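Local coordinates for tapirin (Caldicellulosiruptor kristjanssonii, PDB 6N2B), which probably binds cellulose through its beta-helical C-terminal domain, which carries a calcium ion, and so helps this thermophilic bacterium adhere to it, at residues E461-V466 with P492-L497. Numbering follows the deposited sequence.
Sequences ELITEV and PTSLPL. With CA (calcium ion), chain C.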
loop_
_atom_site.group_PDB
_atom_site.type_symbol
_atom_site.label_atom_id
_atom_site.label_comp_id
_atom_site.label_asym_id
_atom_site.label_seq_id
_atom_site.Cartn_x
_atom_site.Cartn_y
_atom_site.Cartn_z
ATOM N N GLU A 461 13.256 -8.609 -22.951
ATOM C CA GLU A 461 12.282 -7.990 -23.841
ATOM C C GLU A 461 12.305 -6.472 -23.738
ATOM O O GLU A 461 12.231 -5.770 -24.753
ATOM C CB GLU A 461 10.903 -8.525 -23.517
ATOM C CG GLU A 461 10.799 -9.993 -23.791
ATOM C CD GLU A 461 9.540 -10.572 -23.224
ATOM O OE1 GLU A 461 8.979 -9.930 -22.295
ATOM O OE2 GLU A 461 9.119 -11.653 -23.709
ATOM N N LEU A 462 12.427 -5.958 -22.514
ATOM C CA LEU A 462 12.415 -4.518 -22.273
ATOM C C LEU A 462 13.590 -3.816 -22.950
ATOM O O LEU A 462 13.420 -2.751 -23.554
ATOM C CB LEU A 462 12.434 -4.278 -20.768
ATOM C CG LEU A 462 12.027 -2.961 -20.151
ATOM C CD1 LEU A 462 10.650 -2.556 -20.633
ATOM C CD2 LEU A 462 12.051 -3.141 -18.646
ATOM N N ILE A 463 14.793 -4.383 -22.837
ATOM C CA ILE A 463 15.955 -3.825 -23.527
ATOM C C ILE A 463 15.728 -3.820 -25.042
ATOM O O ILE A 463 15.993 -2.820 -25.726
ATOM C CB ILE A 463 17.229 -4.609 -23.149
ATOM C CG1 ILE A 463 17.549 -4.447 -21.666
ATOM C CG2 ILE A 463 18.403 -4.164 -23.975
ATOM C CD1 ILE A 463 18.405 -5.560 -21.142
ATOM N N THR A 464 15.224 -4.934 -25.586
ATOM C CA THR A 464 14.918 -4.979 -27.012
ATOM C C THR A 464 13.895 -3.910 -27.391
ATOM O O THR A 464 14.146 -3.080 -28.276
ATOM C CB THR A 464 14.412 -6.371 -27.408
ATOM O OG1 THR A 464 15.421 -7.354 -27.135
ATOM C CG2 THR A 464 14.072 -6.418 -28.888
ATOM N N GLU A 465 12.739 -3.908 -26.723
ATOM C CA GLU A 465 11.655 -3.016 -27.119
ATOM C C GLU A 465 12.055 -1.551 -26.992
ATOM O O GLU A 465 11.865 -0.767 -27.929
ATOM C CB GLU A 465 10.407 -3.297 -26.289
ATOM C CG GLU A 465 9.234 -2.418 -26.667
ATOM C CD GLU A 465 8.492 -2.978 -27.863
ATOM O OE1 GLU A 465 8.847 -4.113 -28.258
ATOM O OE2 GLU A 465 7.568 -2.304 -28.393
ATOM N N VAL A 466 12.611 -1.155 -25.846
ATOM C CA VAL A 466 12.921 0.259 -25.634
ATOM C C VAL A 466 13.907 0.766 -26.689
ATOM O O VAL A 466 13.678 1.798 -27.327
ATOM C CB VAL A 466 13.441 0.491 -24.198
ATOM C CG1 VAL A 466 14.085 1.850 -24.069
ATOM C CG2 VAL A 466 12.305 0.363 -23.169
ATOM N N PRO A 492 18.675 -8.208 -13.622
ATOM C CA PRO A 492 18.446 -6.751 -13.592
ATOM C C PRO A 492 19.672 -5.889 -13.893
ATOM O O PRO A 492 19.495 -4.758 -14.362
ATOM C CB PRO A 492 17.931 -6.506 -12.164
ATOM C CG PRO A 492 18.294 -7.732 -11.389
ATOM C CD PRO A 492 18.267 -8.859 -12.364
ATOM N N THR A 493 20.903 -6.358 -13.652
ATOM C CA THR A 493 22.064 -5.496 -13.908
ATOM C C THR A 493 22.243 -5.185 -15.401
ATOM O O THR A 493 22.942 -4.224 -15.756
ATOM C CB THR A 493 23.338 -6.116 -13.293
ATOM O OG1 THR A 493 23.672 -7.357 -13.921
ATOM C CG2 THR A 493 23.128 -6.378 -11.821
ATOM N N SER A 494 21.577 -5.947 -16.270
ATOM C CA SER A 494 21.495 -5.655 -17.695
ATOM C C SER A 494 20.656 -4.421 -18.031
ATOM O O SER A 494 20.751 -3.923 -19.156
ATOM C CB SER A 494 20.888 -6.846 -18.404
ATOM O OG SER A 494 19.522 -6.940 -18.037
ATOM N N LEU A 495 19.792 -3.949 -17.125
ATOM C CA LEU A 495 18.989 -2.756 -17.409
ATOM C C LEU A 495 19.754 -1.500 -16.997
ATOM O O LEU A 495 20.427 -1.494 -15.960
ATOM C CB LEU A 495 17.660 -2.799 -16.663
ATOM C CG LEU A 495 16.776 -4.022 -16.897
ATOM C CD1 LEU A 495 15.631 -4.036 -15.920
ATOM C CD2 LEU A 495 16.236 -4.018 -18.304
ATOM N N PRO A 496 19.700 -0.419 -17.782
ATOM C CA PRO A 496 20.400 0.806 -17.379
ATOM C C PRO A 496 19.750 1.486 -16.193
ATOM O O PRO A 496 20.312 2.455 -15.663
ATOM C CB PRO A 496 20.334 1.686 -18.639
ATOM C CG PRO A 496 19.897 0.808 -19.714
ATOM C CD PRO A 496 19.058 -0.256 -19.091
ATOM N N LEU A 497 18.574 1.013 -15.786
ATOM C CA LEU A 497 17.895 1.481 -14.590
ATOM C C LEU A 497 18.535 0.948 -13.315
ATOM O O LEU A 497 18.203 1.437 -12.226
ATOM C CB LEU A 497 16.416 1.073 -14.645
ATOM C CG LEU A 497 15.715 1.328 -15.981
ATOM C CD1 LEU A 497 14.338 0.640 -16.056
ATOM C CD2 LEU A 497 15.589 2.833 -16.195
HETATM CA CA CA C . 7.359 -4.665 -30.166
#
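Ile463 and Leu495 meet in a small apolar contact between one side of helix 459-470 and the loop that follows strand 487-489, about 26 Å from the centre of the chain. The isoleucine does most of the touching: its CG1 lies 3.6 Å from Leu495 CD2, the two side chains crossing at a slant. With CG1 anti to the carbonyl carbon (chi1 -65°), the longer branch reaches on to Ser494, where CD1 comes 3.5 Å from the backbone O. Ser494 OG also packs against this methyl, while its hydrogen bond goes to Asn491 O. Leu462 adds a looser touch, its CD2 at 4.3 Å from Leu495 CD2; no hydrogen bond joins the two segments. Cut back to alanine, Ile463 would lose CG1 and CD1, and a gap would probably open between helix and loop at Leu495 CD2 and the Ser494 carbonyl. Elsewhere on the same helix, Glu465 OE1 binds the calcium ion at 2.5 Å, together with Asp429 and the carbonyls of Val431, Ala433 and Leu436. Outside the two segments, Leu462 packs on Leu479 and Leu495 on Leu505, so helix and loop each lie against a strand, 478-483 and 504-508 respectively.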